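Local coordinates for protein phospho-furanose lactonase (Mycoplasma synoviae, PDB 3OVG) that hydrolyses 1,4-lactones, among them D-xylono-1,4-lactone 5-phosphate and L-arabino-1,4-lactone 5-phosphate, using two zinc ions in each subunit, at residues F101-F106 with H188-T193; D24-F29 with Q213-N218; P71-R76 with S111-V116. One frame throughout, in Å; residues are numbered along the deposited sequence.

Contact 1: residues F101-F106 with H188-T193; sequences FHKAKF and HTQLGT. With ZN (zinc ion), chain H.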
loop_
_atom_site.group_PDB
_atom_site.type_symbol
_atom_site.label_atom_id
_atom_site.label_comp_id
_atom_site.label_asym_id
_atom_site.label_seq_id
_atom_site.Cartn_x
_atom_site.Cartn_y
_atom_site.Cartn_z
ATOM N N PHE A 101 -22.636 -9.463 -17.831
ATOM C CA PHE A 101 -21.931 -8.646 -16.844
ATOM C C PHE A 101 -21.164 -9.458 -15.819
ATOM O O PHE A 101 -21.557 -10.583 -15.503
ATOM C CB PHE A 101 -22.941 -7.796 -16.121
ATOM C CG PHE A 101 -23.553 -6.774 -17.009
ATOM C CD1 PHE A 101 -22.912 -5.564 -17.213
ATOM C CD2 PHE A 101 -24.704 -7.051 -17.705
ATOM C CE1 PHE A 101 -23.454 -4.614 -18.059
ATOM C CE2 PHE A 101 -25.257 -6.092 -18.571
ATOM C CZ PHE A 101 -24.631 -4.890 -18.738
ATOM N N HIS A 102 -20.080 -8.876 -15.305
ATOM C CA HIS A 102 -19.370 -9.446 -14.163
ATOM C C HIS A 102 -19.997 -8.930 -12.858
ATOM O O HIS A 102 -21.061 -8.303 -12.885
ATOM C CB HIS A 102 -17.910 -9.055 -14.223
ATOM C CG HIS A 102 -16.998 -10.176 -13.855
ATOM N ND1 HIS A 102 -17.131 -10.882 -12.679
ATOM C CD2 HIS A 102 -15.951 -10.731 -14.514
ATOM C CE1 HIS A 102 -16.204 -11.822 -12.626
ATOM N NE2 HIS A 102 -15.471 -11.750 -13.726
ATOM N N LYS A 103 -19.358 -9.198 -11.720
ATOM C CA LYS A 103 -19.832 -8.666 -10.448
ATOM C C LYS A 103 -19.671 -7.153 -10.421
ATOM O O LYS A 103 -18.843 -6.580 -11.177
ATOM C CB LYS A 103 -19.027 -9.259 -9.275
ATOM C CG LYS A 103 -17.540 -8.975 -9.347
ATOM C CD LYS A 103 -16.745 -9.802 -8.325
ATOM C CE LYS A 103 -15.256 -9.560 -8.484
ATOM N NZ LYS A 103 -14.412 -10.360 -7.546
ATOM N N ALA A 104 -20.431 -6.529 -9.524
ATOM C CA ALA A 104 -20.542 -5.068 -9.446
ATOM C C ALA A 104 -19.214 -4.362 -9.219
ATOM O O ALA A 104 -19.042 -3.213 -9.624
ATOM C CB ALA A 104 -21.495 -4.680 -8.347
ATOM N N LYS A 105 -18.298 -5.035 -8.517
ATOM C CA LYS A 105 -16.996 -4.464 -8.209
ATOM C C LYS A 105 -16.295 -3.980 -9.466
ATOM O O LYS A 105 -15.484 -3.050 -9.397
ATOM C CB LYS A 105 -16.083 -5.513 -7.542
ATOM C CG LYS A 105 -14.769 -4.921 -6.989
ATOM C CD LYS A 105 -13.783 -6.031 -6.492
ATOM C CE LYS A 105 -12.566 -5.398 -5.794
ATOM N NZ LYS A 105 -11.882 -6.308 -4.819
ATOM N N PHE A 106 -16.574 -4.632 -10.594
ATOM C CA PHE A 106 -15.929 -4.299 -11.871
ATOM C C PHE A 106 -16.646 -3.236 -12.703
ATOM O O PHE A 106 -16.282 -3.014 -13.852
ATOM C CB PHE A 106 -15.715 -5.550 -12.721
ATOM C CG PHE A 106 -14.761 -6.523 -12.115
ATOM C CD1 PHE A 106 -13.652 -6.077 -11.417
ATOM C CD2 PHE A 106 -14.962 -7.884 -12.238
ATOM C CE1 PHE A 106 -12.756 -6.975 -10.854
ATOM C CE2 PHE A 106 -14.068 -8.786 -11.689
ATOM C CZ PHE A 106 -12.957 -8.330 -10.989
ATOM N N HIS A 188 -21.092 -16.126 -11.877
ATOM C CA HIS A 188 -19.918 -16.103 -10.988
ATOM C C HIS A 188 -20.387 -15.780 -9.576
ATOM O O HIS A 188 -20.971 -14.718 -9.358
ATOM C CB HIS A 188 -18.899 -15.023 -11.465
ATOM C CG HIS A 188 -18.048 -14.436 -10.365
ATOM N ND1 HIS A 188 -16.683 -14.641 -10.277
ATOM C CD2 HIS A 188 -18.366 -13.646 -9.307
ATOM C CE1 HIS A 188 -16.201 -14.016 -9.217
ATOM N NE2 HIS A 188 -17.203 -13.393 -8.615
ATOM N N THR A 189 -20.167 -16.668 -8.603
ATOM C CA THR A 189 -20.368 -16.272 -7.208
ATOM C C THR A 189 -18.990 -15.990 -6.620
ATOM O O THR A 189 -17.987 -16.497 -7.136
ATOM C CB THR A 189 -21.093 -17.344 -6.384
ATOM O OG1 THR A 189 -20.304 -18.535 -6.344
ATOM C CG2 THR A 189 -22.464 -17.653 -7.004
ATOM N N GLN A 190 -18.915 -15.159 -5.579
ATOM C CA GLN A 190 -17.623 -14.780 -5.030
ATOM C C GLN A 190 -17.356 -15.672 -3.808
ATOM O O GLN A 190 -18.093 -15.618 -2.853
ATOM C CB GLN A 190 -17.661 -13.320 -4.655
ATOM C CG GLN A 190 -16.346 -12.733 -4.179
ATOM C CD GLN A 190 -15.261 -12.868 -5.217
ATOM O OE1 GLN A 190 -15.515 -12.811 -6.428
ATOM N NE2 GLN A 190 -14.033 -13.044 -4.750
ATOM N N LEU A 191 -16.341 -16.526 -3.873
ATOM C CA LEU A 191 -16.102 -17.522 -2.814
ATOM C C LEU A 191 -17.289 -18.455 -2.588
ATOM O O LEU A 191 -17.397 -19.089 -1.536
ATOM C CB LEU A 191 -15.682 -16.856 -1.496
ATOM C CG LEU A 191 -14.170 -16.649 -1.307
ATOM C CD1 LEU A 191 -13.491 -16.202 -2.589
ATOM C CD2 LEU A 191 -13.819 -15.720 -0.136
ATOM N N GLY A 192 -18.153 -18.564 -3.597
ATOM C CA GLY A 192 -19.242 -19.528 -3.588
ATOM C C GLY A 192 -20.354 -19.119 -2.629
ATOM O O GLY A 192 -21.125 -19.976 -2.163
ATOM N N THR A 193 -20.420 -17.821 -2.321
ATOM C CA THR A 193 -21.488 -17.268 -1.485
ATOM C C THR A 193 -22.725 -16.828 -2.304
ATOM O O THR A 193 -22.633 -16.464 -3.498
ATOM C CB THR A 193 -21.017 -16.055 -0.645
ATOM O OG1 THR A 193 -20.624 -14.965 -1.519
ATOM C CG2 THR A 193 -19.859 -16.423 0.296
HETATM ZN ZN ZN H . -15.429 -15.808 -12.004
HETATM O O HOH W 1 -13.169 -16.721 -12.465
#
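The imidazoles of His102 and His188 meet in a T-shaped (edge-to-face) pair: the CE1 edge of His102 comes over one face of the His188 ring, the planes stand 68° apart, and the ring centroids lie 5.0 Å from each other. At the edge of His188, in its plane, sits Gln190 OE1. One face of His102 is covered in turn by Phe106 CD2, offset toward the rim. The contact lies at the binuclear zinc site of a TIM barrel, where the loop after strand 94-97 reaches the end of strand 185-190. His188 is a zinc ligand: its ND1 binds one zinc ion at 2.4 Å. His102 CE1 is 3.7 Å from His188 ND1 and packs over that side of the ring, offset toward its rim. His216 and the carbamate of Lys155 bind this zinc as well.

Lys103 crosses the His188 ring at a slant. With CG placed between the backbone N and the carbonyl carbon (chi1 59°) and the chain extended beyond it, CD passes 3.6 Å from His188 NE2 and the ammonium group reaches the amide of Gln190. Lys103 NZ donates to Gln190 OE1 over 2.9 Å, from 62° above the carbonyl plane and therefore not on a lone pair. Gln190 OE1 also takes a weak, bent bond from His188 NE2 at 2.8 Å, linking the ring to the lysine through one acceptor. His102 is held as well: the backbone N of Lys103 donates to His102 ND1 at 3.0 Å, almost exactly in the ring plane.

Contact 2: residues D24-F29 with Q213-N218; sequences DCHDHF and QISHLN. With ZN (zinc ion), chain G; ZN (zinc ion), chain H.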
loop_
_atom_site.group_PDB
_atom_site.type_symbol
_atom_site.label_atom_id
_atom_site.label_comp_id
_atom_site.label_asym_id
_atom_site.label_seq_id
_atom_site.Cartn_x
_atom_site.Cartn_y
_atom_site.Cartn_z
ATOM N N ASP A 24 -15.387 -27.870 -21.282
ATOM C CA ASP A 24 -14.857 -27.107 -20.183
ATOM C C ASP A 24 -15.807 -25.919 -20.089
ATOM O O ASP A 24 -15.817 -25.080 -20.996
ATOM C CB ASP A 24 -13.460 -26.676 -20.601
ATOM C CG ASP A 24 -12.850 -25.632 -19.705
ATOM O OD1 ASP A 24 -13.491 -25.151 -18.734
ATOM O OD2 ASP A 24 -11.678 -25.313 -19.994
ATOM N N CYS A 25 -16.580 -25.837 -19.006
ATOM C CA CYS A 25 -17.724 -24.921 -18.950
ATOM C C CYS A 25 -17.420 -23.502 -18.475
ATOM O O CYS A 25 -18.323 -22.666 -18.442
ATOM C CB CYS A 25 -18.869 -25.521 -18.122
ATOM S SG CYS A 25 -19.696 -26.883 -19.016
ATOM N N HIS A 26 -16.163 -23.219 -18.145
ATOM C CA HIS A 26 -15.787 -21.888 -17.694
ATOM C C HIS A 26 -14.277 -21.727 -17.748
ATOM O O HIS A 26 -13.560 -22.294 -16.944
ATOM C CB HIS A 26 -16.338 -21.637 -16.283
ATOM C CG HIS A 26 -16.033 -20.281 -15.729
ATOM N ND1 HIS A 26 -16.881 -19.627 -14.854
ATOM C CD2 HIS A 26 -14.971 -19.459 -15.917
ATOM C CE1 HIS A 26 -16.339 -18.471 -14.512
ATOM N NE2 HIS A 26 -15.181 -18.345 -15.141
ATOM N N ASP A 27 -13.801 -20.956 -18.723
ATOM C CA ASP A 27 -12.372 -20.807 -18.894
ATOM C C ASP A 27 -12.032 -19.562 -19.690
ATOM O O ASP A 27 -12.933 -18.770 -20.021
ATOM C CB ASP A 27 -11.792 -22.069 -19.542
ATOM C CG ASP A 27 -10.507 -22.506 -18.871
ATOM O OD1 ASP A 27 -9.683 -21.614 -18.575
ATOM O OD2 ASP A 27 -10.326 -23.719 -18.621
ATOM N N HIS A 28 -10.754 -19.386 -20.014
ATOM C CA HIS A 28 -10.320 -18.138 -20.599
ATOM C C HIS A 28 -9.150 -18.394 -21.490
ATOM O O HIS A 28 -8.458 -19.369 -21.308
ATOM C CB HIS A 28 -9.895 -17.138 -19.516
ATOM C CG HIS A 28 -10.975 -16.841 -18.542
ATOM N ND1 HIS A 28 -11.925 -15.875 -18.768
ATOM C CD2 HIS A 28 -11.307 -17.433 -17.371
ATOM C CE1 HIS A 28 -12.789 -15.868 -17.773
ATOM N NE2 HIS A 28 -12.440 -16.812 -16.917
ATOM N N PHE A 29 -8.913 -17.483 -22.427
ATOM C CA PHE A 29 -7.672 -17.493 -23.177
ATOM C C PHE A 29 -7.142 -16.079 -23.307
ATOM O O PHE A 29 -5.990 -15.802 -22.960
ATOM C CB PHE A 29 -7.881 -18.118 -24.555
ATOM C CG PHE A 29 -8.022 -19.610 -24.519
ATOM C CD1 PHE A 29 -6.969 -20.408 -24.089
ATOM C CD2 PHE A 29 -9.192 -20.215 -24.929
ATOM C CE1 PHE A 29 -7.097 -21.829 -24.052
ATOM C CE2 PHE A 29 -9.325 -21.615 -24.898
ATOM C CZ PHE A 29 -8.267 -22.420 -24.474
ATOM N N GLN A 213 -26.121 -22.334 -14.942
ATOM C CA GLN A 213 -24.957 -22.778 -14.179
ATOM C C GLN A 213 -24.505 -21.733 -13.158
ATOM O O GLN A 213 -24.536 -20.496 -13.423
ATOM C CB GLN A 213 -23.789 -23.046 -15.111
ATOM C CG GLN A 213 -23.888 -24.339 -15.902
ATOM C CD GLN A 213 -22.771 -24.439 -16.915
ATOM O OE1 GLN A 213 -22.860 -23.846 -18.000
ATOM N NE2 GLN A 213 -21.709 -25.191 -16.575
ATOM N N ILE A 214 -24.074 -22.225 -11.996
ATOM C CA ILE A 214 -23.499 -21.355 -10.993
ATOM C C ILE A 214 -22.045 -21.744 -10.712
ATOM O O ILE A 214 -21.770 -22.865 -10.287
ATOM C CB ILE A 214 -24.318 -21.334 -9.692
ATOM C CG1 ILE A 214 -25.758 -20.886 -9.971
ATOM C CG2 ILE A 214 -23.669 -20.356 -8.693
ATOM C CD1 ILE A 214 -26.564 -20.672 -8.701
ATOM N N SER A 215 -21.120 -20.811 -10.934
ATOM C CA SER A 215 -19.682 -21.114 -10.842
ATOM C C SER A 215 -19.102 -20.810 -9.457
ATOM O O SER A 215 -19.679 -20.017 -8.697
ATOM C CB SER A 215 -18.899 -20.315 -11.908
ATOM O OG SER A 215 -18.631 -21.106 -13.056
ATOM N N HIS A 216 -17.947 -21.426 -9.181
ATOM C CA HIS A 216 -17.094 -21.200 -7.995
ATOM C C HIS A 216 -17.577 -21.736 -6.638
ATOM O O HIS A 216 -17.043 -21.347 -5.596
ATOM C CB HIS A 216 -16.697 -19.743 -7.841
ATOM C CG HIS A 216 -16.300 -19.102 -9.121
ATOM N ND1 HIS A 216 -15.425 -19.692 -10.008
ATOM C CD2 HIS A 216 -16.662 -17.923 -9.675
ATOM C CE1 HIS A 216 -15.289 -18.920 -11.068
ATOM N NE2 HIS A 216 -16.020 -17.835 -10.887
ATOM N N LEU A 217 -18.523 -22.662 -6.639
ATOM C CA LEU A 217 -18.966 -23.185 -5.367
ATOM C C LEU A 217 -17.799 -23.933 -4.714
ATOM O O LEU A 217 -17.802 -24.140 -3.509
ATOM C CB LEU A 217 -20.164 -24.123 -5.531
ATOM C CG LEU A 217 -21.547 -23.454 -5.522
ATOM C CD1 LEU A 217 -21.842 -22.888 -4.118
ATOM C CD2 LEU A 217 -21.664 -22.400 -6.600
ATOM N N ASN A 218 -16.816 -24.345 -5.515
ATOM C CA ASN A 218 -15.617 -24.999 -4.972
ATOM C C ASN A 218 -14.884 -24.164 -3.906
ATOM O O ASN A 218 -14.115 -24.705 -3.086
ATOM C CB ASN A 218 -14.667 -25.365 -6.115
ATOM C CG ASN A 218 -14.529 -24.236 -7.109
ATOM O OD1 ASN A 218 -15.436 -23.998 -7.918
ATOM N ND2 ASN A 218 -13.403 -23.491 -7.029
HETATM ZN ZN ZN G . -13.331 -16.870 -14.808
HETATM ZN ZN ZN H . -15.429 -15.808 -12.004
HETATM O O HOH W 2 -20.781 -22.889 -19.493
HETATM O O HOH W 1 -13.169 -16.721 -12.465
HETATM O O HOH W 3 -11.509 -15.218 -14.332
#
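The binuclear zinc centre at the mouth of the barrel is where His26, just past strand 22-25, meets Ser215 and His216 at the end of strand 212-215. His26 and His28 form a His-X-His pair whose NE2 atoms bind the first zinc, at 2.4 Å for His26 and 2.3 Å for His28; Asp274 is a further ligand of that metal. His216 NE2 binds the second zinc, and water 1 lies within bonding distance of both ions.

His26 is gripped at both nitrogens. Its CG is anti to the backbone N (chi1 -179°), which carries the ring across to strand 212-215. With NE2 committed to zinc, His26 ND1 donates to Ser215 OG over 2.9 Å; the oxygen stands 25° out of the ring plane, so the bond is tilted, but it still restrains rotation of the imidazole. Ser215 thus serves as a second-shell residue for a first-shell ligand. The two imidazoles also touch, His26 CE1 lying 3.6 Å from His216 CE1, with their planes 60° apart. His216 ND1 is held by Asp240, which again fixes the turn of a zinc-bound ring.

Deeper in the barrel, Gln213 NE2 comes 3.3 Å from Cys25 CB and makes a weak hydrogen bond to Cys25 SG; the stronger partner of Gln213 NE2 is Thr270. Water 2 donates to Gln213 OE1 and Cys25 O, both at 2.7 Å. His-X-His after the first barrel strand, later-strand histidines and an aspartate are metal ligands typical of the amidohydrolase superfamily; with carboxylated Lys155 bridging two zincs they make the phosphotriesterase-family binuclear centre.

Contact 3: residues P71-R76 with S111-V116; sequences PPNVGR and SSWLAV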
loop_
_atom_site.group_PDB
_atom_site.type_symbol
_atom_site.label_atom_id
_atom_site.label_comp_id
_atom_site.label_asym_id
_atom_site.label_seq_id
_atom_site.Cartn_x
_atom_site.Cartn_y
_atom_site.Cartn_z
ATOM N N PRO A 71 -17.462 -11.359 -19.857
ATOM C CA PRO A 71 -18.531 -10.472 -20.326
ATOM C C PRO A 71 -17.869 -9.309 -21.078
ATOM O O PRO A 71 -16.682 -9.057 -20.924
ATOM C CB PRO A 71 -19.157 -9.945 -19.032
ATOM C CG PRO A 71 -18.126 -10.209 -17.921
ATOM C CD PRO A 71 -16.995 -11.031 -18.500
ATOM N N PRO A 72 -18.640 -8.589 -21.888
ATOM C CA PRO A 72 -18.049 -7.589 -22.801
ATOM C C PRO A 72 -17.059 -6.630 -22.131
ATOM O O PRO A 72 -16.005 -6.333 -22.692
ATOM C CB PRO A 72 -19.261 -6.779 -23.285
ATOM C CG PRO A 72 -20.478 -7.521 -22.862
ATOM C CD PRO A 72 -20.094 -8.727 -22.041
ATOM N N ASN A 73 -17.410 -6.132 -20.945
ATOM C CA ASN A 73 -16.657 -5.023 -20.354
ATOM C C ASN A 73 -15.507 -5.472 -19.463
ATOM O O ASN A 73 -14.803 -4.641 -18.928
ATOM C CB ASN A 73 -17.579 -4.120 -19.552
ATOM C CG ASN A 73 -18.716 -3.551 -20.404
ATOM O OD1 ASN A 73 -18.486 -2.828 -21.389
ATOM N ND2 ASN A 73 -19.931 -3.877 -20.030
ATOM N N VAL A 74 -15.339 -6.775 -19.294
ATOM C CA VAL A 74 -14.266 -7.272 -18.446
ATOM C C VAL A 74 -13.368 -8.251 -19.226
ATOM O O VAL A 74 -13.522 -9.453 -19.144
ATOM C CB VAL A 74 -14.839 -7.844 -17.137
ATOM C CG1 VAL A 74 -13.727 -8.344 -16.207
ATOM C CG2 VAL A 74 -15.623 -6.755 -16.427
ATOM N N GLY A 75 -12.478 -7.703 -20.047
ATOM C CA GLY A 75 -11.459 -8.498 -20.712
ATOM C C GLY A 75 -11.742 -9.173 -22.045
ATOM O O GLY A 75 -10.799 -9.648 -22.693
ATOM N N ARG A 76 -13.005 -9.181 -22.475
ATOM C CA ARG A 76 -13.425 -9.946 -23.646
ATOM C C ARG A 76 -12.778 -9.395 -24.885
ATOM O O ARG A 76 -12.735 -8.163 -25.096
ATOM C CB ARG A 76 -14.949 -9.924 -23.805
ATOM C CG ARG A 76 -15.476 -10.977 -24.770
ATOM C CD ARG A 76 -17.015 -10.886 -24.994
ATOM N NE ARG A 76 -17.362 -9.711 -25.812
ATOM C CZ ARG A 76 -18.595 -9.350 -26.168
ATOM N NH1 ARG A 76 -19.662 -10.053 -25.753
ATOM N NH2 ARG A 76 -18.755 -8.235 -26.925
ATOM N N SER A 111 -21.636 5.751 -12.448
ATOM C CA SER A 111 -21.743 6.266 -13.814
ATOM C C SER A 111 -21.627 5.204 -14.923
ATOM O O SER A 111 -21.778 5.528 -16.090
ATOM C CB SER A 111 -20.642 7.288 -14.033
ATOM O OG SER A 111 -19.385 6.681 -13.709
ATOM N N SER A 112 -21.348 3.955 -14.559
ATOM C CA SER A 112 -21.236 2.888 -15.538
ATOM C C SER A 112 -22.599 2.661 -16.212
ATOM O O SER A 112 -23.619 2.976 -15.633
ATOM C CB SER A 112 -20.817 1.601 -14.837
ATOM O OG SER A 112 -21.936 1.001 -14.234
ATOM N N TRP A 113 -22.622 2.065 -17.405
ATOM C CA TRP A 113 -23.909 1.847 -18.089
ATOM C C TRP A 113 -24.794 0.835 -17.335
ATOM O O TRP A 113 -26.028 0.929 -17.362
ATOM C CB TRP A 113 -23.725 1.486 -19.578
ATOM C CG TRP A 113 -23.273 0.064 -19.902
ATOM C CD1 TRP A 113 -22.125 -0.576 -19.481
ATOM C CD2 TRP A 113 -23.957 -0.866 -20.745
ATOM N NE1 TRP A 113 -22.070 -1.850 -20.015
ATOM C CE2 TRP A 113 -23.181 -2.043 -20.796
ATOM C CE3 TRP A 113 -25.157 -0.812 -21.478
ATOM C CZ2 TRP A 113 -23.569 -3.153 -21.546
ATOM C CZ3 TRP A 113 -25.524 -1.906 -22.229
ATOM C CH2 TRP A 113 -24.735 -3.063 -22.255
ATOM N N LEU A 114 -24.165 -0.107 -16.637
ATOM C CA LEU A 114 -24.930 -1.020 -15.783
ATOM C C LEU A 114 -25.720 -0.241 -14.743
ATOM O O LEU A 114 -26.874 -0.543 -14.472
ATOM C CB LEU A 114 -24.019 -2.031 -15.086
ATOM C CG LEU A 114 -24.737 -2.981 -14.115
ATOM C CD1 LEU A 114 -25.851 -3.651 -14.853
ATOM C CD2 LEU A 114 -23.710 -3.993 -13.571
ATOM N N ALA A 115 -25.097 0.778 -14.162
ATOM C CA ALA A 115 -25.730 1.534 -13.096
ATOM C C ALA A 115 -26.834 2.419 -13.648
ATOM O O ALA A 115 -27.902 2.532 -13.053
ATOM C CB ALA A 115 -24.678 2.408 -12.382
ATOM N N VAL A 116 -26.558 3.055 -14.787
ATOM C CA VAL A 116 -27.355 4.173 -15.263
ATOM C C VAL A 116 -28.419 3.836 -16.310
ATOM O O VAL A 116 -29.478 4.465 -16.364
ATOM C CB VAL A 116 -26.414 5.251 -15.826
ATOM C CG1 VAL A 116 -27.153 6.161 -16.746
ATOM C CG2 VAL A 116 -25.768 6.000 -14.665
#
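Asn73 and Trp113 are the one residue pair of these segments that comes within 4.5 Å, and they meet end to edge. The end of the Asn73 amide lies at the edge of the indole, in the ring plane, with Asn73 ND2 as deposited 2.9 Å from Trp113 NE1. The amide and ring planes stand 79° apart, nearly perpendicular. CB of Trp113 already points toward the loop; with CG between the backbone N and the carbonyl carbon (chi1 76°), the NE1 edge of the indole comes to Asn73.

Backbone bonds shape each side. A type I turn from Pro71 to Val74, closed by Val74 N to Pro71 O at 3.1 Å, sets Asn73 at its third position with the side chain directed at the helix. Across the contact, Ser112 is the N-cap of helix 113-116: Ser112 OG accepts from Ala115 N at 3.2 Å, and Val116 N bonds to Ser112 O at 3.1 Å, so the first turn of the helix is tied back to the residue that precedes it. Both segments belong to connections that leave the barrel strands of the TIM fold, 71-76 leading from strand 63-68 to helix 78-88 and 111-116 following the long loop after strand 94-97.

Packing partners of the indole include Phe101, whose ring meets that of Trp113 at about 45°, Ile122 and Met125 of helix 119-131, and Pro142 of a neighbouring subunit. Within the loop, Pro72 CA lies over one face of the Arg76 guanidinium, 3.7 Å above its plane and offset toward the rim. As for charge, Arg76 NH1 forms a salt bridge with Glu129, a residue of helix 119-131.

From the N terminus, the chain first passes 24-29 at the end of strand 22-25, then 71-76 beyond strand 63-68, and next segment 101-106 beyond strand 94-97. Segment 111-116 closes contact 3, 188-193 closes contact 1, and 213-218 closes contact 2, so contact 2 encloses the other two, which cross because their segments alternate. Contacts 1 and 2 join at the second zinc ion, through neighbouring strands 185-190 and 212-215, sharing that metal and water 1; a probable hydrogen bond from Thr189 OG1 to Ser215 O, 2.9 Å, links them too. Contacts 1 and 3 pack through Phe101 CZ and Trp113 CZ2, 3.5 Å apart, tying together the loops after strands 63-68 and 94-97.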